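Local coordinates for protein citryl-spermidine/3,4-dihydroxybenzoyl-citryl-spermidine:spermidine ligase (Bacillus anthracis, PDB 3TO3) that catalyses the ATP-dependent condensation of spermidine with citryl-spermidine intermediates in the biosynthesis of the siderophore petrobactin, acting as a homodimer, at residues I15-Y20 with A135-C140; I171-R176 with L302-T307; E341-L346 with E380-V385. All coordinates share one frame; numbering follows the deposited sequence. Where two conformers were deposited one is given.

Contact 1 of 3, residues I15-Y20 with A135-C140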
ATOM      1  N   ILE B  15      11.201  19.585  -4.618  1.00 41.35           N
ATOM      2  CA  ILE B  15      11.043  18.870  -5.881  1.00 48.38           C
ATOM      3  C   ILE B  15      11.452  19.754  -7.033  1.00 50.83           C
ATOM      4  O   ILE B  15      11.994  19.262  -8.023  1.00 48.15           O
ATOM      5  CB  ILE B  15       9.599  18.406  -6.176  1.00 51.53           C
ATOM      6  CG1 ILE B  15       9.134  17.417  -5.145  1.00 53.80           C
ATOM      7  CG2 ILE B  15       9.570  17.669  -7.492  1.00 49.52           C
ATOM      8  CD1 ILE B  15      10.144  16.338  -4.950  1.00 55.38           C
ATOM      9  N   GLU B  16      11.193  21.057  -6.898  1.00 50.37           N
ATOM     10  CA  GLU B  16      11.430  22.001  -7.994  1.00 57.03           C
ATOM     11  C   GLU B  16      12.873  22.454  -8.023  1.00 56.36           C
ATOM     12  O   GLU B  16      13.234  23.278  -8.848  1.00 58.31           O
ATOM     13  CB  GLU B  16      10.557  23.255  -7.850  1.00 56.01           C
ATOM     14  CG  GLU B  16       9.113  23.140  -8.295  1.00 66.11           C
ATOM     15  CD  GLU B  16       8.221  24.208  -7.634  1.00 84.97           C
ATOM     16  OE1 GLU B  16       8.676  24.862  -6.670  1.00 90.69           O
ATOM     17  OE2 GLU B  16       7.062  24.400  -8.065  1.00 94.74           O
ATOM     18  N   SER B  17      13.687  21.974  -7.088  1.00 49.58           N
ATOM     19  CA  SER B  17      15.019  22.540  -6.913  1.00 45.18           C
ATOM     20  C   SER B  17      16.093  21.735  -7.625  1.00 52.59           C
ATOM     21  O   SER B  17      15.801  20.750  -8.308  1.00 53.34           O
ATOM     22  CB  SER B  17      15.375  22.565  -5.440  1.00 47.82           C
ATOM     23  OG  SER B  17      15.836  21.283  -5.042  1.00 49.11           O
ATOM     24  N   GLU B  18      17.339  22.168  -7.433  1.00 54.91           N
ATOM     25  CA  GLU B  18      18.505  21.507  -7.979  1.00 58.92           C
ATOM     26  C   GLU B  18      18.844  20.223  -7.226  1.00 57.86           C
ATOM     27  O   GLU B  18      19.527  19.352  -7.770  1.00 51.53           O
ATOM     28  CB  GLU B  18      19.720  22.435  -7.917  1.00 69.06           C
ATOM     29  CG  GLU B  18      19.614  23.672  -8.815  1.00 95.05           C
ATOM     30  CD  GLU B  18      20.372  23.531 -10.141  1.00108.81           C
ATOM     31  OE1 GLU B  18      20.676  24.576 -10.756  1.00106.37           O
ATOM     32  OE2 GLU B  18      20.664  22.384 -10.568  1.00116.29           O
ATOM     33  N   ASP B  19      18.427  20.120  -5.965  1.00 53.87           N
ATOM     34  CA  ASP B  19      18.724  18.912  -5.192  1.00 49.27           C
ATOM     35  C   ASP B  19      17.973  17.714  -5.775  1.00 46.76           C
ATOM     36  O   ASP B  19      18.418  16.570  -5.687  1.00 46.59           O
ATOM     37  CB  ASP B  19      18.366  19.106  -3.731  1.00 54.11           C
ATOM     38  CG  ASP B  19      19.299  20.083  -3.031  1.00 59.02           C
ATOM     39  OD1 ASP B  19      20.462  19.709  -2.808  1.00 65.65           O
ATOM     40  OD2 ASP B  19      18.873  21.215  -2.703  1.00 67.11           O
ATOM     41  N   TYR B  20      16.842  17.992  -6.401  1.00 42.94           N
ATOM     42  CA  TYR B  20      16.144  16.946  -7.103  1.00 45.35           C
ATOM     43  C   TYR B  20      17.019  16.350  -8.240  1.00 44.90           C
ATOM     44  O   TYR B  20      17.096  15.133  -8.388  1.00 39.47           O
ATOM     45  CB  TYR B  20      14.794  17.447  -7.613  1.00 35.76           C
ATOM     46  CG  TYR B  20      14.119  16.421  -8.472  1.00 41.31           C
ATOM     47  CD1 TYR B  20      13.391  15.391  -7.901  1.00 36.96           C
ATOM     48  CD2 TYR B  20      14.255  16.452  -9.862  1.00 44.04           C
ATOM     49  CE1 TYR B  20      12.783  14.423  -8.693  1.00 38.83           C
ATOM     50  CE2 TYR B  20      13.683  15.478 -10.662  1.00 39.45           C
ATOM     51  CZ  TYR B  20      12.933  14.468 -10.074  1.00 44.77           C
ATOM     52  OH  TYR B  20      12.335  13.506 -10.868  1.00 48.56           O
ATOM     53  N   ALA B 135      15.266  15.437   1.829  1.00 39.28           N
ATOM     54  CA  ALA B 135      16.357  15.471   2.809  1.00 40.08           C
ATOM     55  C   ALA B 135      17.570  16.332   2.337  1.00 33.20           C
ATOM     56  O   ALA B 135      18.073  17.159   3.100  1.00 39.18           O
ATOM     57  CB  ALA B 135      16.783  14.076   3.210  1.00 31.82           C
ATOM     58  N   GLN B 136      18.042  16.119   1.109  1.00 37.39           N
ATOM     59  CA  GLN B 136      19.168  16.898   0.573  1.00 42.22           C
ATOM     60  C   GLN B 136      18.791  18.382   0.525  1.00 47.71           C
ATOM     61  O   GLN B 136      19.627  19.246   0.723  1.00 49.05           O
ATOM     62  CB  GLN B 136      19.569  16.429  -0.822  1.00 44.87           C
ATOM     63  CG  GLN B 136      20.031  14.985  -0.882  1.00 48.14           C
ATOM     64  CD  GLN B 136      21.192  14.726   0.043  1.00 55.10           C
ATOM     65  OE1 GLN B 136      22.110  15.535   0.129  1.00 62.19           O
ATOM     66  NE2 GLN B 136      21.140  13.620   0.776  1.00 58.11           N
ATOM     67  N   TYR B 137      17.519  18.676   0.281  1.00 41.37           N
ATOM     68  CA  TYR B 137      17.109  20.058   0.204  1.00 46.41           C
ATOM     69  C   TYR B 137      17.057  20.740   1.585  1.00 50.80           C
ATOM     70  O   TYR B 137      17.358  21.915   1.707  1.00 51.29           O
ATOM     71  CB  TYR B 137      15.770  20.163  -0.502  1.00 40.21           C
ATOM     72  CG  TYR B 137      15.276  21.572  -0.614  1.00 36.34           C
ATOM     73  CD1 TYR B 137      15.768  22.402  -1.601  1.00 38.74           C
ATOM     74  CD2 TYR B 137      14.302  22.073   0.252  1.00 48.27           C
ATOM     75  CE1 TYR B 137      15.328  23.714  -1.732  1.00 47.10           C
ATOM     76  CE2 TYR B 137      13.842  23.398   0.132  1.00 52.21           C
ATOM     77  CZ  TYR B 137      14.377  24.211  -0.874  1.00 52.34           C
ATOM     78  OH  TYR B 137      13.984  25.516  -1.053  1.00 58.06           O
ATOM     79  N   GLU B 138      16.706  20.001   2.628  1.00 54.25           N
ATOM     80  CA  GLU B 138      16.638  20.586   3.966  1.00 56.49           C
ATOM     81  C   GLU B 138      17.980  20.738   4.683  1.00 56.99           C
ATOM     82  O   GLU B 138      18.079  21.526   5.622  1.00 60.95           O
ATOM     83  CB  GLU B 138      15.671  19.794   4.844  1.00 61.73           C
ATOM     84  CG  GLU B 138      14.237  19.976   4.418  1.00 68.85           C
ATOM     85  CD  GLU B 138      13.700  21.352   4.775  1.00 84.51           C
ATOM     86  OE1 GLU B 138      13.163  22.041   3.873  1.00 87.71           O
ATOM     87  OE2 GLU B 138      13.801  21.740   5.963  1.00 91.29           O
ATOM     88  N   ARG B 139      19.001  20.003   4.226  1.00 57.99           N
ATOM     89  CA  ARG B 139      20.301  19.949   4.898  1.00 58.79           C
ATOM     90  C   ARG B 139      21.056  21.273   4.804  1.00 67.71           C
ATOM     91  O   ARG B 139      20.999  21.953   3.768  1.00 66.65           O
ATOM     92  CB  ARG B 139      21.166  18.805   4.354  1.00 50.58           C
ATOM     93  CG  ARG B 139      21.878  19.106   3.027  1.00 59.47           C
ATOM     94  CD  ARG B 139      22.669  17.893   2.478  1.00 62.06           C
ATOM     95  NE  ARG B 139      23.653  17.348   3.426  1.00 73.89           N
ATOM     96  CZ  ARG B 139      24.382  16.245   3.229  1.00 74.78           C
ATOM     97  NH1 ARG B 139      24.255  15.529   2.114  1.00 65.19           N
ATOM     98  NH2 ARG B 139      25.250  15.852   4.158  1.00 83.28           N
ATOM     99  N   CYS B 140      21.775  21.610   5.883  1.00 74.35           N
ATOM    100  CA  CYS B 140      22.580  22.847   5.969  1.00 79.23           C
ATOM    101  C   CYS B 140      24.020  22.751   5.409  1.00 85.08           C
ATOM    102  O   CYS B 140      24.461  21.700   4.944  1.00 80.26           O
ATOM    103  CB  CYS B 140      22.609  23.358   7.418  1.00 74.62           C
ATOM    104  SG  CYS B 140      23.317  25.032   7.618  1.00147.57           S
TER
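The ring of Tyr137 meets the 15-20 segment along its CD1-CE1 side: Asp19 OD2 sits at the edge, near the ring plane, 3.5 Å from Tyr137 CD1, while Ser17 OG approaches the same atom, Tyr137 CD1, obliquely at 3.6 Å. The carboxylate of Asp19 stands steeply to the ring, their planes 76° apart. Tyr137 CG lies anti to the backbone N (chi1 180°), which swings the ring out beside Ser17, whose CB is 3.9 Å from Tyr137 CE1. The other carboxylate oxygen, Asp19 OD1, comes within 3.7 Å of the backbone oxygen Gln136 O, the two side chains crossing at about a right angle. Between these two oxygens Lys395 matters: its NZ bonds to Gln136 O and forms a long, weak ion pair with Asp19 OD1. Gln136 then bends away, and its OE1 takes a bond from Arg139 NH1 (2.9 Å) in the carbonyl plane, on a lone pair; the oxygen also lies in the guanidinium plane.

Ser17 is the N-cap of helix 18-37: its OG accepts from Asp19 N at 3.0 Å, and is also hydrogen-bonded to Ala14 O. Beyond this, Gln264 of the second subunit binds the carbonyls of Ile15 and Ser17.

No hydrogen bond joins the two segments directly. The start of helix 18-37 meets the end of helix 115-138, and Asp19, in the first turn, is placed where its negative charge would probably suit the helix dipole, while Lys395 probably offsets part of that charge beside the carbonyl of Gln136.

Contact 2 of 3, residues I171-R176 with L302-T307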
ATOM      1  N   ILE B 171       8.429   2.848   1.570  1.00 50.80           N
ATOM      2  CA  ILE B 171       7.051   2.578   1.108  1.00 38.72           C
ATOM      3  C   ILE B 171       6.081   2.470   2.317  1.00 43.07           C
ATOM      4  O   ILE B 171       6.280   1.678   3.259  1.00 48.51           O
ATOM      5  CB  ILE B 171       6.978   1.300   0.226  1.00 56.15           C
ATOM      6  CG1 ILE B 171       8.179   1.233  -0.738  1.00 46.20           C
ATOM      7  CG2 ILE B 171       5.596   1.175  -0.528  1.00 35.20           C
ATOM      8  CD1 ILE B 171       8.257   2.329  -1.761  1.00 45.29           C
ATOM      9  N   GLY B 172       5.013   3.256   2.262  1.00 44.17           N
ATOM     10  CA  GLY B 172       4.147   3.506   3.408  1.00 37.72           C
ATOM     11  C   GLY B 172       4.201   4.908   4.013  1.00 44.47           C
ATOM     12  O   GLY B 172       3.209   5.304   4.634  1.00 47.29           O
ATOM     13  N   PHE B 173       5.271   5.689   3.776  1.00 46.04           N
ATOM     14  CA  PHE B 173       5.303   7.116   4.181  1.00 48.53           C
ATOM     15  C   PHE B 173       4.969   8.003   2.996  1.00 46.33           C
ATOM     16  O   PHE B 173       5.648   7.943   1.954  1.00 38.81           O
ATOM     17  CB  PHE B 173       6.693   7.577   4.696  1.00 45.74           C
ATOM     18  CG  PHE B 173       7.048   7.121   6.105  1.00 50.64           C
ATOM     19  CD1 PHE B 173       6.169   6.386   6.878  1.00 50.69           C
ATOM     20  CD2 PHE B 173       8.296   7.432   6.650  1.00 51.15           C
ATOM     21  CE1 PHE B 173       6.520   5.968   8.204  1.00 49.31           C
ATOM     22  CE2 PHE B 173       8.648   7.022   7.943  1.00 45.91           C
ATOM     23  CZ  PHE B 173       7.757   6.283   8.721  1.00 44.69           C
ATOM     24  N   GLN B 174       3.952   8.854   3.139  1.00 43.12           N
ATOM     25  CA  GLN B 174       3.829   9.977   2.206  1.00 45.86           C
ATOM     26  C   GLN B 174       4.622  11.154   2.803  1.00 53.30           C
ATOM     27  O   GLN B 174       5.275  10.993   3.848  1.00 45.06           O
ATOM     28  CB  GLN B 174       2.366  10.304   1.910  1.00 44.64           C
ATOM     29  CG  GLN B 174       1.705   9.223   1.044  1.00 52.60           C
ATOM     30  CD  GLN B 174       2.510   8.912  -0.234  1.00 68.04           C
ATOM     31  OE1 GLN B 174       2.804   7.745  -0.525  1.00 71.74           O
ATOM     32  NE2 GLN B 174       2.865   9.963  -1.002  1.00 64.97           N
ATOM     33  N   TYR B 175       4.610  12.320   2.159  1.00 46.67           N
ATOM     34  CA  TYR B 175       5.541  13.363   2.591  1.00 40.54           C
ATOM     35  C   TYR B 175       5.405  13.792   4.068  1.00 42.55           C
ATOM     36  O   TYR B 175       6.411  14.059   4.730  1.00 40.67           O
ATOM     37  CB  TYR B 175       5.529  14.564   1.656  1.00 43.97           C
ATOM     38  CG  TYR B 175       4.451  15.610   1.902  1.00 51.18           C
ATOM     39  CD1 TYR B 175       4.657  16.666   2.790  1.00 49.08           C
ATOM     40  CD2 TYR B 175       3.259  15.586   1.192  1.00 51.28           C
ATOM     41  CE1 TYR B 175       3.678  17.648   2.986  1.00 52.57           C
ATOM     42  CE2 TYR B 175       2.284  16.554   1.380  1.00 50.93           C
ATOM     43  CZ  TYR B 175       2.485  17.580   2.277  1.00 50.52           C
ATOM     44  OH  TYR B 175       1.502  18.541   2.449  1.00 44.89           O
ATOM     45  N   ARG B 176       4.174  13.835   4.574  1.00 36.09           N
ATOM     46  CA  ARG B 176       3.917  14.344   5.913  1.00 44.46           C
ATOM     47  C   ARG B 176       4.454  13.405   6.994  1.00 51.42           C
ATOM     48  O   ARG B 176       5.161  13.832   7.900  1.00 49.87           O
ATOM     49  CB  ARG B 176       2.429  14.623   6.084  1.00 45.99           C
ATOM     50  CG  ARG B 176       2.108  15.645   7.149  1.00 63.24           C
ATOM     51  CD  ARG B 176       0.711  16.228   6.948  1.00 73.63           C
ATOM     52  NE  ARG B 176       0.729  17.296   5.963  1.00 79.15           N
ATOM     53  CZ  ARG B 176       1.162  18.522   6.240  1.00 78.44           C
ATOM     54  NH1 ARG B 176       1.602  18.800   7.464  1.00 80.61           N
ATOM     55  NH2 ARG B 176       1.169  19.461   5.307  1.00 65.62           N
ATOM     56  N   LEU B 302       8.055  -1.939  12.501  1.00 33.79           N
ATOM     57  CA  LEU B 302       7.512  -0.880  11.664  1.00 38.50           C
ATOM     58  C   LEU B 302       7.078  -1.455  10.341  1.00 43.74           C
ATOM     59  O   LEU B 302       7.896  -2.021   9.622  1.00 46.91           O
ATOM     60  CB  LEU B 302       8.574   0.179  11.480  1.00 44.41           C
ATOM     61  CG  LEU B 302       8.172   1.560  10.998  1.00 49.41           C
ATOM     62  CD1 LEU B 302       7.193   2.252  11.969  1.00 43.83           C
ATOM     63  CD2 LEU B 302       9.465   2.371  10.779  1.00 43.61           C
ATOM     64  N   ASN B 303       5.827  -1.296   9.934  1.00 45.11           N
ATOM     65  CA  ASN B 303       5.563  -1.952   8.685  1.00 41.59           C
ATOM     66  C   ASN B 303       5.662  -0.929   7.566  1.00 46.50           C
ATOM     67  O   ASN B 303       4.666  -0.468   7.030  1.00 45.69           O
ATOM     68  CB  ASN B 303       4.107  -2.450   8.739  1.00 39.07           C
ATOM     69  CG  ASN B 303       3.986  -3.895   9.227  1.00 43.55           C
ATOM     70  OD1 ASN B 303       4.217  -4.206  10.412  1.00 41.05           O
ATOM     71  ND2 ASN B 303       3.605  -4.780   8.317  1.00 37.12           N
ATOM     72  N   ILE B 304       6.853  -0.869   6.999  1.00 51.92           N
ATOM     73  CA  ILE B 304       7.181   0.020   5.899  1.00 64.77           C
ATOM     74  C   ILE B 304       8.307  -0.709   5.202  1.00 64.86           C
ATOM     75  O   ILE B 304       9.011  -1.557   5.791  1.00 56.36           O
ATOM     76  CB  ILE B 304       7.682   1.484   6.284  1.00 62.05           C
ATOM     77  CG1 ILE B 304       9.055   1.455   6.944  1.00 65.32           C
ATOM     78  CG2 ILE B 304       6.674   2.296   7.096  1.00 51.35           C
ATOM     79  CD1 ILE B 304       9.662   2.840   7.111  1.00 72.18           C
ATOM     80  N   LEU B 305       8.471  -0.386   3.935  1.00 62.24           N
ATOM     81  CA  LEU B 305       9.460  -1.060   3.149  1.00 64.96           C
ATOM     82  C   LEU B 305      10.581  -0.092   2.798  1.00 63.75           C
ATOM     83  O   LEU B 305      10.378   0.921   2.110  1.00 62.69           O
ATOM     84  CB  LEU B 305       8.807  -1.635   1.907  1.00 73.35           C
ATOM     85  CG  LEU B 305       9.620  -2.691   1.190  1.00 88.50           C
ATOM     86  CD1 LEU B 305       8.855  -4.024   1.234  1.00 91.95           C
ATOM     87  CD2 LEU B 305       9.908  -2.214  -0.246  1.00 92.74           C
ATOM     88  N   ASN B 306      11.761  -0.420   3.303  1.00 69.90           N
ATOM     89  CA  ASN B 306      12.986   0.295   3.010  1.00 88.28           C
ATOM     90  C   ASN B 306      14.006  -0.680   2.481  1.00104.45           C
ATOM     91  O   ASN B 306      14.341  -1.654   3.165  1.00112.03           O
ATOM     92  CB  ASN B 306      13.529   0.916   4.280  1.00 89.57           C
ATOM     93  CG  ASN B 306      13.629   2.386   4.179  1.00 89.87           C
ATOM     94  OD1 ASN B 306      13.559   2.937   3.084  1.00 85.41           O
ATOM     95  ND2 ASN B 306      13.793   3.050   5.316  1.00 92.82           N
ATOM     96  N   THR B 307      14.504  -0.419   1.278  1.00111.31           N
ATOM     97  CA  THR B 307      15.460  -1.316   0.631  1.00118.18           C
ATOM     98  C   THR B 307      14.834  -2.681   0.307  1.00119.17           C
ATOM     99  O   THR B 307      15.514  -3.710   0.298  1.00119.80           O
ATOM    100  CB  THR B 307      16.787  -1.456   1.450  1.00131.77           C
ATOM    101  OG1 THR B 307      17.876  -1.724   0.561  1.00132.15           O
ATOM    102  CG2 THR B 307      16.704  -2.566   2.511  1.00130.65           C
TER
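Ile171 and Leu305 exchange two backbone hydrogen bonds, Ile171 N to Leu305 O at 2.8 Å and Leu305 N to Ile171 O at 3.1 Å, the latter on a lone pair in the carbonyl plane. Their side chains lie side by side and point the same way, CB of Ile171 3.8 Å from CB of Leu305, with Ile171 CG1 3.9 Å from Leu305 CD2. The carbonyl oxygen of Ile171 has a further neighbour, the CA-H of Ile304, at 3.2 Å from O to CA.

Ile304 turns its two branches to Phe173. CG2 touches Phe173 CE1 at 3.8 Å, whereas CD1 lies over one ring face, offset toward the rim; chi1 of 69° sets CG1 between the backbone N and carbonyl carbon, and the extended chi2 carries CD1 over the ring.

Further out, Trp249 meets Phe173 edge-to-face and also touches Ile304, and the ring packs on the ATP-binding Met284. Ile304 is backbone-bonded to Arg311, another ATP-binding residue, and Glu124 of helix 115-138 touches both Ile171 and Leu305.

The motif is a single antiparallel bridge, a hydrogen-bonded pair, joining the 171-174 loop to strand 297-306 beside the ATP site of this IucA/IucC-family synthetase.

Contact 3 of 3, residues E341-L346 with E380-V385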
ATOM      1  N   GLU B 341      43.007  -6.266  24.999  1.00 65.98           N
ATOM      2  CA  GLU B 341      43.707  -5.488  23.967  1.00 70.83           C
ATOM      3  C   GLU B 341      42.736  -4.674  23.085  1.00 67.81           C
ATOM      4  O   GLU B 341      42.830  -3.441  23.032  1.00 69.99           O
ATOM      5  CB  GLU B 341      44.532  -6.401  23.056  1.00 72.54           C
ATOM      6  CG  GLU B 341      45.517  -7.300  23.773  1.00 85.90           C
ATOM      7  CD  GLU B 341      46.322  -8.177  22.807  1.00 97.81           C
ATOM      8  OE1 GLU B 341      46.641  -9.328  23.187  1.00105.11           O
ATOM      9  OE2 GLU B 341      46.633  -7.727  21.673  1.00 94.63           O
ATOM     10  N   SER B 342      41.872  -5.382  22.350  1.00 63.65           N
ATOM     11  CA  SER B 342      40.809  -4.815  21.505  1.00 57.50           C
ATOM     12  C   SER B 342      39.775  -3.995  22.251  1.00 55.75           C
ATOM     13  O   SER B 342      39.420  -2.904  21.830  1.00 60.07           O
ATOM     14  CB  SER B 342      40.054  -5.937  20.811  1.00 59.12           C
ATOM     15  OG  SER B 342      40.564  -6.101  19.511  1.00 80.55           O
ATOM     16  N   ARG B 343      39.263  -4.542  23.341  0.52 55.81           N
ATOM     17  CA  ARG B 343      38.283  -3.831  24.154  0.52 56.81           C
ATOM     18  C   ARG B 343      37.013  -3.565  23.346  0.52 56.80           C
ATOM     19  O   ARG B 343      36.361  -2.533  23.497  0.52 55.74           O
ATOM     20  CB  ARG B 343      38.883  -2.536  24.710  0.52 59.92           C
ATOM     21  CG  ARG B 343      40.103  -2.759  25.615  0.52 56.34           C
ATOM     22  CD  ARG B 343      40.953  -1.510  25.727  0.52 53.31           C
ATOM     23  NE  ARG B 343      40.155  -0.304  25.902  0.52 50.70           N
ATOM     24  CZ  ARG B 343      40.466   0.874  25.371  0.52 53.31           C
ATOM     25  NH1 ARG B 343      41.561   1.006  24.627  0.52 54.02           N
ATOM     26  NH2 ARG B 343      39.686   1.922  25.588  0.52 56.97           N
ATOM     27  N   VAL B 344      36.676  -4.527  22.493  1.00 56.96           N
ATOM     28  CA  VAL B 344      35.449  -4.511  21.735  1.00 57.03           C
ATOM     29  C   VAL B 344      34.219  -4.301  22.617  1.00 50.73           C
ATOM     30  O   VAL B 344      34.120  -4.877  23.689  1.00 58.77           O
ATOM     31  CB  VAL B 344      35.281  -5.863  21.035  1.00 56.42           C
ATOM     32  CG1 VAL B 344      33.958  -5.909  20.300  1.00 58.79           C
ATOM     33  CG2 VAL B 344      36.443  -6.088  20.081  1.00 52.58           C
ATOM     34  N   ILE B 345      33.291  -3.461  22.162  1.00 46.72           N
ATOM     35  CA  ILE B 345      32.022  -3.241  22.852  1.00 45.13           C
ATOM     36  C   ILE B 345      30.943  -3.999  22.093  1.00 43.84           C
ATOM     37  O   ILE B 345      30.883  -3.891  20.883  1.00 45.29           O
ATOM     38  CB  ILE B 345      31.635  -1.770  22.805  1.00 46.64           C
ATOM     39  CG1 ILE B 345      32.690  -0.918  23.486  1.00 44.41           C
ATOM     40  CG2 ILE B 345      30.242  -1.534  23.408  1.00 39.74           C
ATOM     41  CD1 ILE B 345      32.630   0.521  23.020  1.00 46.30           C
ATOM     42  N   LEU B 346      30.121  -4.792  22.781  1.00 47.74           N
ATOM     43  CA  LEU B 346      28.939  -5.385  22.132  1.00 53.20           C
ATOM     44  C   LEU B 346      27.694  -4.759  22.739  1.00 49.44           C
ATOM     45  O   LEU B 346      27.456  -4.942  23.920  1.00 50.17           O
ATOM     46  CB  LEU B 346      28.905  -6.895  22.342  1.00 48.64           C
ATOM     47  CG  LEU B 346      30.088  -7.678  21.783  1.00 52.91           C
ATOM     48  CD1 LEU B 346      29.838  -9.136  22.006  1.00 55.96           C
ATOM     49  CD2 LEU B 346      30.294  -7.424  20.329  1.00 55.06           C
ATOM     50  N   GLU B 380      35.641   9.174  29.129  1.00 93.12           N
ATOM     51  CA  GLU B 380      35.412  10.603  29.313  1.00 96.85           C
ATOM     52  C   GLU B 380      35.850  11.470  28.130  1.00 86.31           C
ATOM     53  O   GLU B 380      35.196  12.464  27.815  1.00 85.22           O
ATOM     54  CB  GLU B 380      36.013  11.111  30.625  1.00105.58           C
ATOM     55  CG  GLU B 380      35.534  12.505  30.991  1.00115.06           C
ATOM     56  CD  GLU B 380      35.795  12.858  32.448  1.00127.54           C
ATOM     57  OE1 GLU B 380      34.812  12.965  33.216  1.00129.22           O
ATOM     58  OE2 GLU B 380      36.976  13.040  32.825  1.00130.38           O
ATOM     59  N   GLN B 381      36.950  11.117  27.478  1.00 74.79           N
ATOM     60  CA  GLN B 381      37.335  11.875  26.292  1.00 76.85           C
ATOM     61  C   GLN B 381      36.892  11.255  24.965  1.00 72.85           C
ATOM     62  O   GLN B 381      37.126  11.830  23.906  1.00 75.24           O
ATOM     63  CB  GLN B 381      38.839  12.124  26.284  1.00 88.26           C
ATOM     64  CG  GLN B 381      39.324  12.960  27.452  1.00 98.94           C
ATOM     65  CD  GLN B 381      40.799  12.768  27.695  1.00108.01           C
ATOM     66  OE1 GLN B 381      41.220  11.735  28.218  1.00111.07           O
ATOM     67  NE2 GLN B 381      41.601  13.750  27.296  1.00109.29           N
ATOM     68  N   GLU B 382      36.251  10.092  25.018  1.00 67.42           N
ATOM     69  CA  GLU B 382      35.889   9.363  23.802  1.00 62.35           C
ATOM     70  C   GLU B 382      34.598   9.889  23.168  1.00 57.38           C
ATOM     71  O   GLU B 382      33.697  10.299  23.866  1.00 65.90           O
ATOM     72  CB  GLU B 382      35.775   7.861  24.105  1.00 57.84           C
ATOM     73  CG  GLU B 382      37.062   7.250  24.649  1.00 60.34           C
ATOM     74  CD  GLU B 382      36.985   5.746  24.951  1.00 71.54           C
ATOM     75  OE1 GLU B 382      35.883   5.170  25.168  1.00 62.52           O
ATOM     76  OE2 GLU B 382      38.076   5.134  24.980  1.00 84.91           O
ATOM     77  N   ASP B 383      34.520   9.904  21.843  1.00 61.16           N
ATOM     78  CA  ASP B 383      33.223  10.039  21.160  1.00 57.90           C
ATOM     79  C   ASP B 383      33.055   8.889  20.160  1.00 49.72           C
ATOM     80  O   ASP B 383      33.899   7.984  20.097  1.00 50.71           O
ATOM     81  CB  ASP B 383      33.058  11.404  20.470  1.00 69.95           C
ATOM     82  CG  ASP B 383      31.595  11.910  20.482  1.00 80.64           C
ATOM     83  OD1 ASP B 383      30.632  11.082  20.508  1.00 67.84           O
ATOM     84  OD2 ASP B 383      31.417  13.152  20.473  1.00 88.92           O
ATOM     85  N   ALA B 384      31.976   8.909  19.386  1.00 36.55           N
ATOM     86  CA  ALA B 384      31.658   7.769  18.543  1.00 42.37           C
ATOM     87  C   ALA B 384      31.049   8.234  17.249  1.00 44.98           C
ATOM     88  O   ALA B 384      30.337   9.228  17.218  1.00 45.11           O
ATOM     89  CB  ALA B 384      30.679   6.814  19.263  1.00 39.47           C
ATOM     90  N   VAL B 385      31.313   7.493  16.184  1.00 42.07           N
ATOM     91  CA  VAL B 385      30.730   7.806  14.897  1.00 43.35           C
ATOM     92  C   VAL B 385      30.231   6.497  14.282  1.00 35.21           C
ATOM     93  O   VAL B 385      30.895   5.477  14.375  1.00 43.82           O
ATOM     94  CB  VAL B 385      31.797   8.528  13.967  1.00 45.20           C
ATOM     95  CG1 VAL B 385      33.064   7.728  13.879  1.00 42.57           C
ATOM     96  CG2 VAL B 385      31.262   8.728  12.584  1.00 51.62           C
TER
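Arg343 and Glu382 meet across two backbones that stay well apart. Arg343 is the first residue to leave helix 336-342 and does so with positive phi (63°); the chain then extends through Val344 into strand 345-355. On the other side, Glu382 has an extended conformation and leads out of a turn into strand 383-386.

Both side chains set out toward the opposite segment. Glu382 remains extended beyond CG, and Arg343 bends at chi3 (43°), turning its guanidinium toward the carboxylate. NH2 of Arg343 and OE2 of Glu382 come to 3.6 Å, a long salt bridge in which the oxygen lies at the edge of the guanidinium, near its plane. The two flat groups are nearly coplanar, 27° apart. Because Arg343 was modelled in two conformers, this already long pairing is tentative. The other oxygen, Glu382 OE1, is hydrogen-bonded to Gly379 N, a bond that ties the carboxylate to its own turn.

Strands 451-457 and 443-448 both lie between strands 345-355 and 383-386; Val453 is touched by both side chains, and Arg454 NE bonds to Arg343 O. The pair thus links the lead-ins to strands 345-355 and 383-386, the outer two of this four-strand run of the mixed sheet.

The three contacts illustrate how chemistry changes with location. Contacts 1 and 3 lie at the surface: contact 1 packs polar side chains around a tyrosine edge without a direct hydrogen bond between its segments, while contact 3 is one long ion pair. Contact 2, partly buried, combines backbone hydrogen bonds with apolar packing. Helix 115-138 links contacts 1 and 2: it supplies a segment to the former and side-chain neighbours to the latter, and both also touch the second subunit. Contacts 2 and 3 reach the same mixed sheet, yet their centres are about 33 Å apart, on opposite sides of the chain's centre; contact 2 alone adjoins ATP-binding residues.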